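Local coordinates for alpha-galactosidase 1 (Saccharomyces cerevisiae, PDB 3LRK), which hydrolyses terminal, non-reducing alpha-D-galactose residues from alpha-D-galactosides such as galactose oligosaccharides, galactomannans and galactolipids, at residues 35-40 with 72-77; 42-47 with 90-95; 50-55 with 295-300; 67-72 with 106-111; 110-115 with 136-141. The protein carries 1 engineered substitution. One frame throughout, in Å; residues are numbered along the deposited sequence.

Contact 1 (35-40 with 72-77); sequences DNWNTF and DDCWSS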
# COMPACT_ATOMS: atom_id res chain seq x y z
N ASP A 35 -13.13 19.48 26.10
CA ASP A 35 -13.14 20.21 24.84
C ASP A 35 -14.62 20.47 24.49
O ASP A 35 -15.46 19.57 24.63
CB ASP A 35 -12.42 19.38 23.76
CG ASP A 35 -12.32 20.09 22.41
OD1 ASP A 35 -13.36 20.55 21.87
OD2 ASP A 35 -11.18 20.16 21.86
N ASN A 36 -14.92 21.67 24.03
CA ASN A 36 -16.30 22.11 23.77
C ASN A 36 -16.95 21.57 22.50
O ASN A 36 -18.16 21.75 22.29
CB ASN A 36 -16.36 23.63 23.74
CG ASN A 36 -15.63 24.21 22.53
OD1 ASN A 36 -16.19 24.34 21.44
ND2 ASN A 36 -14.38 24.56 22.73
N TRP A 37 -16.16 20.93 21.63
CA TRP A 37 -16.63 20.62 20.29
C TRP A 37 -17.87 19.70 20.23
O TRP A 37 -18.90 20.10 19.67
CB TRP A 37 -15.52 20.06 19.38
CG TRP A 37 -16.02 19.94 17.98
CD1 TRP A 37 -16.42 18.80 17.35
CD2 TRP A 37 -16.26 21.02 17.07
NE1 TRP A 37 -16.87 19.10 16.07
CE2 TRP A 37 -16.78 20.46 15.88
CE3 TRP A 37 -16.06 22.41 17.14
CZ2 TRP A 37 -17.11 21.24 14.77
CZ3 TRP A 37 -16.38 23.18 16.03
CH2 TRP A 37 -16.91 22.59 14.87
N ASN A 38 -17.77 18.50 20.80
CA ASN A 38 -18.84 17.50 20.68
C ASN A 38 -20.23 18.07 20.94
O ASN A 38 -21.20 17.67 20.30
CB ASN A 38 -18.61 16.28 21.58
CG ASN A 38 -17.51 15.36 21.06
OD1 ASN A 38 -17.10 15.44 19.89
ND2 ASN A 38 -17.03 14.47 21.93
N THR A 39 -20.32 19.04 21.85
CA THR A 39 -21.61 19.49 22.34
C THR A 39 -21.96 20.94 22.00
O THR A 39 -23.13 21.33 22.09
CB THR A 39 -21.78 19.20 23.88
OG1 THR A 39 -20.77 19.88 24.63
CG2 THR A 39 -21.69 17.70 24.16
N PHE A 40 -20.96 21.73 21.58
CA PHE A 40 -21.18 23.15 21.23
C PHE A 40 -20.77 23.59 19.81
O PHE A 40 -21.17 24.67 19.36
CB PHE A 40 -20.55 24.06 22.28
CG PHE A 40 -21.14 23.91 23.64
CD1 PHE A 40 -20.61 23.00 24.56
CD2 PHE A 40 -22.26 24.66 24.01
CE1 PHE A 40 -21.17 22.84 25.83
CE2 PHE A 40 -22.83 24.52 25.28
CZ PHE A 40 -22.28 23.60 26.19
N ASP A 72 -11.94 24.78 21.19
CA ASP A 72 -11.72 24.17 19.88
C ASP A 72 -11.85 25.22 18.76
O ASP A 72 -11.46 26.37 18.94
CB ASP A 72 -12.67 22.97 19.70
CG ASP A 72 -12.08 21.87 18.81
OD1 ASP A 72 -11.36 20.99 19.32
OD2 ASP A 72 -12.36 21.89 17.60
N ASP A 73 -12.37 24.81 17.60
CA ASP A 73 -12.42 25.61 16.37
C ASP A 73 -13.37 26.82 16.49
O ASP A 73 -14.06 26.97 17.49
CB ASP A 73 -12.87 24.69 15.22
CG ASP A 73 -12.35 25.11 13.83
OD1 ASP A 73 -11.93 26.26 13.60
OD2 ASP A 73 -12.38 24.23 12.95
N CYS A 74 -13.38 27.67 15.45
CA CYS A 74 -14.37 28.76 15.28
C CYS A 74 -14.28 29.93 16.26
O CYS A 74 -15.29 30.59 16.58
CB CYS A 74 -15.81 28.22 15.29
SG CYS A 74 -15.99 26.53 14.70
N TRP A 75 -13.06 30.22 16.73
CA TRP A 75 -12.88 31.20 17.79
C TRP A 75 -12.40 32.55 17.23
O TRP A 75 -12.59 33.59 17.86
CB TRP A 75 -11.93 30.65 18.87
CG TRP A 75 -10.54 30.39 18.34
CD1 TRP A 75 -10.04 29.18 17.90
CD2 TRP A 75 -9.49 31.34 18.17
NE1 TRP A 75 -8.74 29.34 17.48
CE2 TRP A 75 -8.37 30.65 17.63
CE3 TRP A 75 -9.37 32.72 18.43
CZ2 TRP A 75 -7.16 31.29 17.34
CZ3 TRP A 75 -8.16 33.35 18.14
CH2 TRP A 75 -7.07 32.62 17.60
N SER A 76 -11.77 32.51 16.05
CA SER A 76 -11.16 33.69 15.43
C SER A 76 -12.09 34.36 14.41
O SER A 76 -13.08 33.77 13.97
CB SER A 76 -9.85 33.30 14.72
OG SER A 76 -10.07 32.26 13.78
N SER A 77 -11.76 35.59 14.04
CA SER A 77 -12.53 36.32 13.03
C SER A 77 -11.70 36.66 11.78
O SER A 77 -12.24 37.15 10.78
CB SER A 77 -13.15 37.58 13.64
OG SER A 77 -12.14 38.46 14.11
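The backbones come nearest at Trp37 and Asp72, whose CA atoms lie 6.1 Å apart where strand 32-35 turns into helix 37-40 and strand 68-70 runs out into a loop. Asp35, with CG anti to its backbone N (chi1 -177°), gives the anti lone pair of OD1 to Trp37 N at 2.8 Å, a capping bond at the entry to the helix. Its other oxygen, OD2, meets Asp72 OD1 tip to tip at 2.7 Å, the carboxylate planes 57° apart. Trp37, its ring also swung anti to N, reaches past Asp72 with the six-membered ring and touches Cys74 SG edge-on through CZ3 at 3.6 Å. That sulfur is half of the disulfide to Cys42. Asp73 OD1 accepts from Cys74 N, the donor lying above the carboxylate plane. Asp72 and Asp73 bind substrate, and here both hold a glycerol. With two carboxylate oxygens this close, one of the acids is probably protonated, while Lys147, in a salt bridge with Asp72 OD1, would offset the remaining negative charge.

Contact 2 (42-47 with 90-95); sequences CDVSEQ and QKFPNG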
# COMPACT_ATOMS: atom_id res chain seq x y z
N CYS A 42 -19.29 25.31 16.70
CA CYS A 42 -18.80 26.69 16.54
C CYS A 42 -19.41 27.70 17.51
O CYS A 42 -18.94 28.84 17.59
CB CYS A 42 -18.99 27.20 15.10
SG CYS A 42 -17.85 26.51 13.85
N ASP A 43 -20.43 27.29 18.24
CA ASP A 43 -21.13 28.17 19.17
C ASP A 43 -20.37 28.26 20.51
O ASP A 43 -20.78 27.66 21.51
CB ASP A 43 -22.57 27.70 19.37
CG ASP A 43 -23.41 28.69 20.17
OD1 ASP A 43 -23.16 29.91 20.05
OD2 ASP A 43 -24.30 28.23 20.93
N VAL A 44 -19.27 29.01 20.49
CA VAL A 44 -18.39 29.17 21.64
C VAL A 44 -18.38 30.62 22.09
O VAL A 44 -18.70 31.52 21.31
CB VAL A 44 -16.92 28.72 21.32
CG1 VAL A 44 -16.87 27.25 20.95
CG2 VAL A 44 -16.29 29.56 20.20
N SER A 45 -18.01 30.86 23.35
CA SER A 45 -17.83 32.22 23.86
C SER A 45 -17.03 32.16 25.15
O SER A 45 -16.86 31.08 25.71
CB SER A 45 -19.18 32.90 24.11
OG SER A 45 -19.86 32.28 25.19
N GLU A 46 -16.54 33.31 25.62
CA GLU A 46 -15.90 33.37 26.94
C GLU A 46 -16.83 32.79 27.99
O GLU A 46 -16.42 31.94 28.79
CB GLU A 46 -15.52 34.81 27.32
CG GLU A 46 -14.85 34.88 28.69
CD GLU A 46 -14.57 36.30 29.18
OE1 GLU A 46 -14.02 37.13 28.44
OE2 GLU A 46 -14.89 36.59 30.36
N GLN A 47 -18.09 33.22 27.96
CA GLN A 47 -19.11 32.80 28.93
C GLN A 47 -19.29 31.29 28.99
O GLN A 47 -19.32 30.72 30.09
CB GLN A 47 -20.45 33.49 28.66
CG GLN A 47 -21.35 33.56 29.90
CD GLN A 47 -20.72 34.40 31.00
OE1 GLN A 47 -20.26 35.51 30.76
NE2 GLN A 47 -20.71 33.86 32.22
N GLN A 90 -17.00 39.37 19.24
CA GLN A 90 -18.36 39.06 19.71
C GLN A 90 -18.34 37.86 20.66
O GLN A 90 -19.04 37.86 21.68
CB GLN A 90 -19.29 38.78 18.52
CG GLN A 90 -19.14 39.77 17.36
CD GLN A 90 -19.61 41.17 17.71
OE1 GLN A 90 -20.76 41.36 18.14
NE2 GLN A 90 -18.74 42.16 17.53
N LYS A 91 -17.55 36.85 20.32
CA LYS A 91 -17.46 35.63 21.13
C LYS A 91 -16.51 35.81 22.32
O LYS A 91 -16.74 35.25 23.38
CB LYS A 91 -17.00 34.45 20.26
CG LYS A 91 -17.97 34.07 19.13
CD LYS A 91 -17.39 32.97 18.27
CE LYS A 91 -18.37 32.55 17.18
NZ LYS A 91 -17.93 31.29 16.51
N PHE A 92 -15.45 36.58 22.12
CA PHE A 92 -14.41 36.82 23.13
C PHE A 92 -14.13 38.32 23.25
O PHE A 92 -13.09 38.80 22.80
CB PHE A 92 -13.15 35.99 22.82
CG PHE A 92 -13.44 34.52 22.69
CD1 PHE A 92 -13.63 33.95 21.43
CD2 PHE A 92 -13.60 33.73 23.82
CE1 PHE A 92 -13.95 32.61 21.30
CE2 PHE A 92 -13.92 32.38 23.70
CZ PHE A 92 -14.09 31.82 22.45
N PRO A 93 -15.07 39.06 23.88
CA PRO A 93 -15.01 40.53 23.97
C PRO A 93 -13.80 41.11 24.71
O PRO A 93 -13.47 42.28 24.51
CB PRO A 93 -16.32 40.90 24.69
CG PRO A 93 -16.79 39.65 25.34
CD PRO A 93 -16.28 38.51 24.52
N ASN A 94 -13.13 40.29 25.52
CA ASN A 94 -11.99 40.72 26.33
C ASN A 94 -10.64 40.15 25.84
O ASN A 94 -9.59 40.37 26.46
CB ASN A 94 -12.26 40.34 27.79
CG ASN A 94 -13.58 40.92 28.31
OD1 ASN A 94 -13.74 42.13 28.31
ND2 ASN A 94 -14.51 40.06 28.71
N GLY A 95 -10.66 39.46 24.71
CA GLY A 95 -9.45 38.81 24.19
C GLY A 95 -9.30 37.44 24.84
O GLY A 95 -10.03 37.09 25.77
O HOH W 1 -13.16 37.05 26.13
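Three hydrogen bonds tie the approach to helix 46-58 to the loop 90-95. Glu46 N, in the first turn of the helix, donates to Lys91 O at 3.0 Å, nearly along the C=O axis. Lys91 runs extended alongside Val44 O, and its NZ reaches Cys42 O at 2.9 Å in the carbonyl plane; the same ammonium also bonds Cys74 O, so it bridges the carbonyls of both half-cystines. Asn94 supplies the third bond: ND2 meets the syn lone pair of Glu46 OE1 at 3.0 Å, almost straight at 174°. A water at 2.5 Å also donates to Glu46 OE1 and passes a second bond to Gly95 O, closing a bridge to the type I turn 92-95. Ser45 OG is taken up by Leu48 N, as befits an N-cap. The Phe92 ring touches Val44 CG2 through CZ at 3.9 Å. Phe92 also rests on Leu71, Trp75 and Val99, and Glu46 lies against His98, Val99 and His102, so the contact joins helix 46-58 to helix 96-105.

Contact 3 (50-55 with 295-300); sequences LDTADR and NVNNLK. With NAG (2-acetamido-2-deoxy-beta-D-glucopyranose), chain B.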
# COMPACT_ATOMS: atom_id res chain seq x y z
N LEU A 50 -16.12 29.72 30.67
CA LEU A 50 -16.01 29.96 32.11
C LEU A 50 -17.12 29.27 32.92
O LEU A 50 -16.86 28.77 34.01
CB LEU A 50 -15.93 31.46 32.42
CG LEU A 50 -14.75 32.19 31.75
CD1 LEU A 50 -14.68 33.65 32.18
CD2 LEU A 50 -13.40 31.50 31.96
N ASP A 51 -18.35 29.27 32.39
CA ASP A 51 -19.47 28.49 32.98
C ASP A 51 -19.16 27.00 33.06
O ASP A 51 -19.41 26.36 34.08
CB ASP A 51 -20.76 28.67 32.18
CG ASP A 51 -21.40 30.03 32.38
OD1 ASP A 51 -20.90 30.83 33.20
OD2 ASP A 51 -22.41 30.29 31.68
N THR A 52 -18.61 26.45 31.98
CA THR A 52 -18.19 25.04 31.95
C THR A 52 -17.08 24.78 32.96
O THR A 52 -17.14 23.81 33.71
CB THR A 52 -17.70 24.62 30.55
OG1 THR A 52 -18.83 24.51 29.67
CG2 THR A 52 -16.98 23.28 30.60
N ALA A 53 -16.07 25.64 32.96
CA ALA A 53 -14.94 25.51 33.86
C ALA A 53 -15.41 25.56 35.32
O ALA A 53 -14.94 24.78 36.13
CB ALA A 53 -13.91 26.58 33.58
N ASP A 54 -16.32 26.48 35.63
CA ASP A 54 -16.90 26.58 36.98
C ASP A 54 -17.57 25.27 37.37
O ASP A 54 -17.38 24.78 38.49
CB ASP A 54 -17.93 27.72 37.06
CG ASP A 54 -17.30 29.11 37.15
OD1 ASP A 54 -16.06 29.23 37.25
OD2 ASP A 54 -18.05 30.09 37.13
N ARG A 55 -18.34 24.70 36.44
CA ARG A 55 -19.04 23.43 36.64
C ARG A 55 -18.06 22.27 36.83
O ARG A 55 -18.26 21.45 37.72
CB ARG A 55 -19.99 23.16 35.47
CG ARG A 55 -20.72 21.81 35.47
CD ARG A 55 -21.79 21.71 36.54
NE ARG A 55 -22.82 20.72 36.21
CZ ARG A 55 -23.81 20.34 37.02
NH1 ARG A 55 -23.91 20.83 38.25
NH2 ARG A 55 -24.69 19.44 36.60
N ASN A 295 -21.28 17.57 27.53
CA ASN A 295 -21.66 18.87 28.07
C ASN A 295 -21.81 18.68 29.57
O ASN A 295 -22.72 17.98 30.01
CB ASN A 295 -22.98 19.36 27.46
CG ASN A 295 -23.46 20.70 28.04
OD1 ASN A 295 -22.83 21.27 28.94
ND2 ASN A 295 -24.57 21.20 27.52
N VAL A 296 -20.91 19.28 30.34
CA VAL A 296 -20.88 19.05 31.79
C VAL A 296 -22.09 19.68 32.52
O VAL A 296 -22.43 19.27 33.63
CB VAL A 296 -19.53 19.48 32.45
CG1 VAL A 296 -18.38 18.60 31.94
CG2 VAL A 296 -19.24 20.96 32.23
N ASN A 297 -22.73 20.65 31.87
CA ASN A 297 -23.96 21.26 32.39
C ASN A 297 -25.21 20.55 31.87
O ASN A 297 -26.34 20.95 32.13
CB ASN A 297 -24.01 22.76 32.05
CG ASN A 297 -23.06 23.59 32.90
OD1 ASN A 297 -22.04 24.08 32.41
ND2 ASN A 297 -23.38 23.75 34.19
N ASN A 298 -24.98 19.47 31.12
CA ASN A 298 -26.04 18.62 30.62
C ASN A 298 -25.53 17.19 30.61
O ASN A 298 -25.55 16.50 29.58
CB ASN A 298 -26.46 19.08 29.21
CG ASN A 298 -27.82 18.56 28.81
OD1 ASN A 298 -28.54 17.96 29.61
ND2 ASN A 298 -28.19 18.80 27.55
N LEU A 299 -25.03 16.77 31.76
CA LEU A 299 -24.39 15.48 31.94
C LEU A 299 -25.26 14.62 32.86
O LEU A 299 -25.61 15.06 33.97
CB LEU A 299 -23.00 15.68 32.54
CG LEU A 299 -22.13 14.46 32.89
CD1 LEU A 299 -21.72 13.70 31.63
CD2 LEU A 299 -20.90 14.90 33.67
N LYS A 300 -25.60 13.42 32.41
CA LYS A 300 -26.40 12.50 33.21
C LYS A 300 -25.59 11.80 34.30
O LYS A 300 -24.35 11.74 34.22
CB LYS A 300 -27.19 11.50 32.35
CG LYS A 300 -26.38 10.42 31.65
CD LYS A 300 -27.29 9.62 30.70
CE LYS A 300 -26.64 8.34 30.22
NZ LYS A 300 -25.44 8.63 29.35
C1 NAG B . -30.84 14.35 26.36
C2 NAG B . -30.64 15.83 26.01
C3 NAG B . -30.83 16.74 27.23
C4 NAG B . -32.13 16.44 27.97
C5 NAG B . -32.30 14.93 28.19
C6 NAG B . -33.69 14.61 28.74
C7 NAG B . -29.25 16.79 24.26
C8 NAG B . -27.85 17.13 23.82
N2 NAG B . -29.35 16.07 25.38
O3 NAG B . -30.85 18.09 26.82
O4 NAG B . -32.14 17.12 29.21
O5 NAG B . -32.10 14.19 26.99
O6 NAG B . -33.58 14.21 30.09
O7 NAG B . -30.22 17.17 23.60
O HOH W 2 -19.85 21.76 29.01
O HOH W 3 -25.86 17.93 34.33
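One direct hydrogen bond joins helix 46-58 to the loop after strand 290-292: Arg55 NE donates to Val296 O at 3.0 Å, 170° at the hydrogen. The carbonyl oxygen lies at the guanidinium edge, whereas NE stands above the carbonyl plane. Two waters add indirect links, one between Thr52 OG1 and Val296 N, the other accepting from both Arg55 NH2 and Leu299 N; NH2 also bonds Leu410 O. Nonpolar contact comes from Val296 CG2, which meets Thr52 CG2 at 3.6 Å and Arg55 CG at 3.7 Å. Asn297 lies obliquely across the arginine, ND2 3.5 Å from CD and its amide plane only 9° from the guanidinium. Asn295 OD1 accepts from Asn297 N, forming an Asx turn. Asn298, whose CB points away from the helix, donates from ND2 to NAG O3 at 2.8 Å. An alanine in place of Arg55 would probably loosen the loop by losing the bonds to Val296 O and Leu410 O. Arg412 lies close by, a repulsion the carbonyl acceptors would partly offset.

Contact 4 (67-72 with 106-111); sequences KYIILD and NSFLFG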
# COMPACT_ATOMS: atom_id res chain seq x y z
N LYS A 67 -7.98 19.10 34.01
CA LYS A 67 -7.53 20.48 34.23
C LYS A 67 -7.35 21.34 32.99
O LYS A 67 -7.28 22.56 33.09
CB LYS A 67 -6.26 20.49 35.09
CG LYS A 67 -6.59 20.30 36.58
CD LYS A 67 -5.36 20.30 37.46
CE LYS A 67 -5.76 20.19 38.91
NZ LYS A 67 -4.56 20.36 39.81
N TYR A 68 -7.26 20.70 31.82
CA TYR A 68 -7.18 21.43 30.56
C TYR A 68 -8.57 21.76 30.04
O TYR A 68 -9.36 20.85 29.74
CB TYR A 68 -6.38 20.64 29.51
CG TYR A 68 -4.89 20.64 29.75
CD1 TYR A 68 -4.12 21.76 29.46
CD2 TYR A 68 -4.24 19.51 30.25
CE1 TYR A 68 -2.74 21.76 29.68
CE2 TYR A 68 -2.87 19.50 30.47
CZ TYR A 68 -2.12 20.62 30.18
OH TYR A 68 -0.77 20.62 30.39
N ILE A 69 -8.88 23.05 29.98
CA ILE A 69 -10.10 23.57 29.35
C ILE A 69 -9.72 23.96 27.92
O ILE A 69 -9.06 24.99 27.69
CB ILE A 69 -10.68 24.80 30.12
CG1 ILE A 69 -10.99 24.43 31.58
CG2 ILE A 69 -11.91 25.37 29.40
CD1 ILE A 69 -11.99 23.25 31.75
N ILE A 70 -10.13 23.11 26.98
CA ILE A 70 -9.66 23.24 25.60
C ILE A 70 -10.73 23.83 24.69
O ILE A 70 -11.73 23.18 24.37
CB ILE A 70 -9.15 21.90 25.01
CG1 ILE A 70 -8.13 21.24 25.94
CG2 ILE A 70 -8.56 22.12 23.61
CD1 ILE A 70 -8.04 19.71 25.76
N LEU A 71 -10.50 25.07 24.28
CA LEU A 71 -11.34 25.77 23.32
C LEU A 71 -10.95 25.26 21.94
O LEU A 71 -9.77 25.31 21.57
CB LEU A 71 -11.10 27.28 23.41
CG LEU A 71 -11.78 28.19 22.37
CD1 LEU A 71 -13.29 28.22 22.54
CD2 LEU A 71 -11.20 29.58 22.42
N ASP A 72 -11.94 24.78 21.19
CA ASP A 72 -11.72 24.17 19.88
C ASP A 72 -11.85 25.22 18.76
O ASP A 72 -11.46 26.37 18.94
CB ASP A 72 -12.67 22.97 19.70
CG ASP A 72 -12.08 21.87 18.81
OD1 ASP A 72 -11.36 20.99 19.32
OD2 ASP A 72 -12.36 21.89 17.60
N ASN A 106 -8.57 29.91 38.73
CA ASN A 106 -9.28 28.76 39.32
C ASN A 106 -8.50 27.45 39.14
O ASN A 106 -9.08 26.36 39.19
CB ASN A 106 -10.70 28.66 38.75
CG ASN A 106 -11.64 27.85 39.65
OD1 ASN A 106 -11.33 27.53 40.81
ND2 ASN A 106 -12.81 27.52 39.12
N SER A 107 -7.18 27.57 38.97
CA SER A 107 -6.26 26.43 38.89
C SER A 107 -6.53 25.52 37.69
O SER A 107 -6.29 24.31 37.74
CB SER A 107 -6.25 25.61 40.20
OG SER A 107 -5.83 26.42 41.28
N PHE A 108 -7.05 26.12 36.62
CA PHE A 108 -7.19 25.43 35.34
C PHE A 108 -6.03 25.77 34.41
O PHE A 108 -5.33 26.77 34.61
CB PHE A 108 -8.51 25.83 34.65
CG PHE A 108 -9.72 25.09 35.15
CD1 PHE A 108 -10.70 25.76 35.88
CD2 PHE A 108 -9.89 23.74 34.88
CE1 PHE A 108 -11.84 25.10 36.34
CE2 PHE A 108 -11.02 23.06 35.34
CZ PHE A 108 -12.00 23.75 36.07
N LEU A 109 -5.85 24.95 33.38
CA LEU A 109 -4.96 25.27 32.28
C LEU A 109 -5.80 25.51 31.01
O LEU A 109 -6.88 24.94 30.87
CB LEU A 109 -3.93 24.15 32.08
CG LEU A 109 -2.92 24.01 33.23
CD1 LEU A 109 -1.94 22.83 32.98
CD2 LEU A 109 -2.14 25.33 33.45
N PHE A 110 -5.31 26.36 30.12
CA PHE A 110 -6.08 26.84 28.96
C PHE A 110 -5.52 26.25 27.66
O PHE A 110 -4.33 26.39 27.36
CB PHE A 110 -6.05 28.37 28.92
CG PHE A 110 -6.85 29.00 27.79
CD1 PHE A 110 -8.05 28.43 27.35
CD2 PHE A 110 -6.42 30.18 27.21
CE1 PHE A 110 -8.79 29.02 26.32
CE2 PHE A 110 -7.16 30.79 26.18
CZ PHE A 110 -8.35 30.19 25.74
N GLY A 111 -6.39 25.57 26.92
CA GLY A 111 -6.04 25.03 25.60
C GLY A 111 -6.73 25.80 24.49
O GLY A 111 -7.86 26.27 24.64
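Four backbone hydrogen bonds lace the segments together in parallel register: Leu109 N to Lys67 O, Ile69 N to Leu109 O, Gly111 N to Ile69 O and Leu71 N to Gly111 O, all between 2.8 and 2.9 Å. Tyr68 and Leu109 point the same way from the sheet, the tyrosine ring meeting Leu109 CB through CD1 at 3.6 Å and Leu109 CD1 through CE1, CZ and OH. On the other face Ile69 CG1 lies 3.5 Å from Phe108 CD2, and that ring also turns its edge to Lys67 O. Ile70 pairs with Gly111 at a CA-CA distance of 4.0 Å, where a CB on the glycine would collide with Ile70 CG1. These are the second and third strands of the (beta/alpha)8 TIM barrel, their short axes 26° apart. Tyr68 faces inward to Tyr145 and Phe182, whereas Ile69, Phe108 and Phe110 meet the surrounding helices. Ala53 and Leu103 back Phe108, Lys62 makes a cation-pi contact with its ring, and a Schellman motif at Ser107 ends helix 96-105 just before the strand.

Contact 5 (110-115 with 136-141); sequences FGMYSS and QFFANN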
# COMPACT_ATOMS: atom_id res chain seq x y z
N PHE A 110 -5.31 26.36 30.12
CA PHE A 110 -6.08 26.84 28.96
C PHE A 110 -5.52 26.25 27.66
O PHE A 110 -4.33 26.39 27.36
CB PHE A 110 -6.05 28.37 28.92
CG PHE A 110 -6.85 29.00 27.79
CD1 PHE A 110 -8.05 28.43 27.35
CD2 PHE A 110 -6.42 30.18 27.21
CE1 PHE A 110 -8.79 29.02 26.32
CE2 PHE A 110 -7.16 30.79 26.18
CZ PHE A 110 -8.35 30.19 25.74
N GLY A 111 -6.39 25.57 26.92
CA GLY A 111 -6.04 25.03 25.60
C GLY A 111 -6.73 25.80 24.49
O GLY A 111 -7.86 26.27 24.64
N MET A 112 -6.03 25.94 23.37
CA MET A 112 -6.57 26.56 22.16
C MET A 112 -6.34 25.67 20.94
O MET A 112 -5.74 24.60 21.06
CB MET A 112 -6.01 27.98 21.96
CG MET A 112 -6.77 29.02 22.79
SD MET A 112 -6.47 30.74 22.38
CE MET A 112 -7.44 30.90 20.89
N TYR A 113 -6.82 26.11 19.78
CA TYR A 113 -6.88 25.26 18.60
C TYR A 113 -6.42 26.00 17.33
O TYR A 113 -6.73 27.18 17.13
CB TYR A 113 -8.30 24.71 18.44
CG TYR A 113 -8.61 24.08 17.09
CD1 TYR A 113 -8.98 24.88 16.01
CD2 TYR A 113 -8.55 22.69 16.91
CE1 TYR A 113 -9.25 24.32 14.76
CE2 TYR A 113 -8.84 22.12 15.66
CZ TYR A 113 -9.18 22.95 14.60
OH TYR A 113 -9.46 22.41 13.35
N SER A 114 -5.67 25.30 16.49
CA SER A 114 -5.47 25.71 15.12
C SER A 114 -5.34 24.49 14.22
O SER A 114 -5.60 23.36 14.64
CB SER A 114 -4.25 26.63 15.00
OG SER A 114 -4.32 27.35 13.78
N SER A 115 -4.99 24.73 12.96
CA SER A 115 -4.75 23.64 12.00
C SER A 115 -3.46 23.90 11.27
O SER A 115 -3.14 25.04 10.95
CB SER A 115 -5.91 23.55 10.99
OG SER A 115 -5.75 22.44 10.12
N GLN A 136 3.30 32.70 18.67
CA GLN A 136 3.44 33.95 19.41
C GLN A 136 2.11 34.49 19.94
O GLN A 136 2.02 34.88 21.11
CB GLN A 136 4.15 35.03 18.58
CG GLN A 136 4.63 36.23 19.41
CD GLN A 136 5.61 35.84 20.51
OE1 GLN A 136 6.61 35.17 20.27
NE2 GLN A 136 5.30 36.24 21.74
N PHE A 137 1.10 34.52 19.08
CA PHE A 137 -0.27 34.84 19.51
C PHE A 137 -0.71 33.98 20.71
O PHE A 137 -1.25 34.51 21.70
CB PHE A 137 -1.29 34.72 18.36
CG PHE A 137 -2.72 34.86 18.80
CD1 PHE A 137 -3.34 36.11 18.79
CD2 PHE A 137 -3.43 33.76 19.27
CE1 PHE A 137 -4.64 36.25 19.22
CE2 PHE A 137 -4.74 33.90 19.72
CZ PHE A 137 -5.34 35.15 19.68
N PHE A 138 -0.50 32.66 20.63
CA PHE A 138 -0.94 31.78 21.71
C PHE A 138 -0.19 32.07 23.03
O PHE A 138 -0.79 32.12 24.10
CB PHE A 138 -0.88 30.29 21.33
CG PHE A 138 -1.79 29.92 20.18
CD1 PHE A 138 -3.17 30.18 20.24
CD2 PHE A 138 -1.27 29.33 19.03
CE1 PHE A 138 -4.01 29.85 19.16
CE2 PHE A 138 -2.10 29.00 17.95
CZ PHE A 138 -3.47 29.26 18.02
N ALA A 139 1.12 32.29 22.93
CA ALA A 139 1.94 32.64 24.10
C ALA A 139 1.58 34.02 24.67
O ALA A 139 1.53 34.19 25.89
CB ALA A 139 3.39 32.57 23.75
N ASN A 140 1.32 34.99 23.79
CA ASN A 140 0.88 36.34 24.22
C ASN A 140 -0.43 36.27 25.00
O ASN A 140 -0.67 37.09 25.90
CB ASN A 140 0.69 37.28 23.02
CG ASN A 140 2.00 37.76 22.44
OD1 ASN A 140 3.09 37.44 22.94
ND2 ASN A 140 1.91 38.54 21.37
N ASN A 141 -1.26 35.30 24.64
CA ASN A 141 -2.55 35.08 25.28
C ASN A 141 -2.55 34.02 26.38
O ASN A 141 -3.60 33.57 26.83
CB ASN A 141 -3.61 34.81 24.20
CG ASN A 141 -3.88 36.05 23.39
OD1 ASN A 141 -3.29 36.25 22.32
ND2 ASN A 141 -4.72 36.93 23.92
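Met112 and Phe138 each place CG anti to the carbonyl carbon (chi1 -82° and -62°), and a bend at chi3 (76°) of the methionine brings its methyl against the rings of Phe137 and Phe138. SD and CE of Met112 come to the edge of the Phe138 ring, SD 4.0 Å from CD1; Met112 CB lies 3.9 Å from CE1. The sulfur sits 5.2 Å from the ring centroid, an edge-on Met-aromatic contact. CE also touches the rim of Phe137 at CE2, 4.2 Å away, while Ser114 CB comes to the tip of Phe138, 4.1 Å from CZ. The strand and helix run nearly antiparallel within the beta-alpha-beta unit that continues into strand 145-149. An alanine in place of Phe138 would probably loosen the helix against the strand, since the ring's contacts with Met112 and Ser114 would go. No hydrogen bond crosses; Ser114 OG bonds Ser127, and Tyr113, its CB pointing away from the helix, bonds the nucleophile Asp149 through OH. Apolar and sulfur contacts thus join them on the strand's outer side.

From the N terminus, contact 1 closes the first loop, bringing the end of strand 32-35 to the loop after strand 68-70. Contact 2 opens next and crosses it, joining the start of helix 46-58 to the loop before helix 96-105; the disulfide Cys42-Cys74 fastens the two together. Contact 3, crossing contacts 1 and 2, begins on the same helix and spans 240 residues to the loop after strand 290-292, bringing the last barrel strand's exit to the first long helix; contacts 4 and 5 nest inside its loop. Contact 4, crossing contacts 1 and 2, pairs strands 68-70 and 109-115. Contact 5 starts where contact 4 ends, sharing Phe110 and Gly111, and adds helix 131-140.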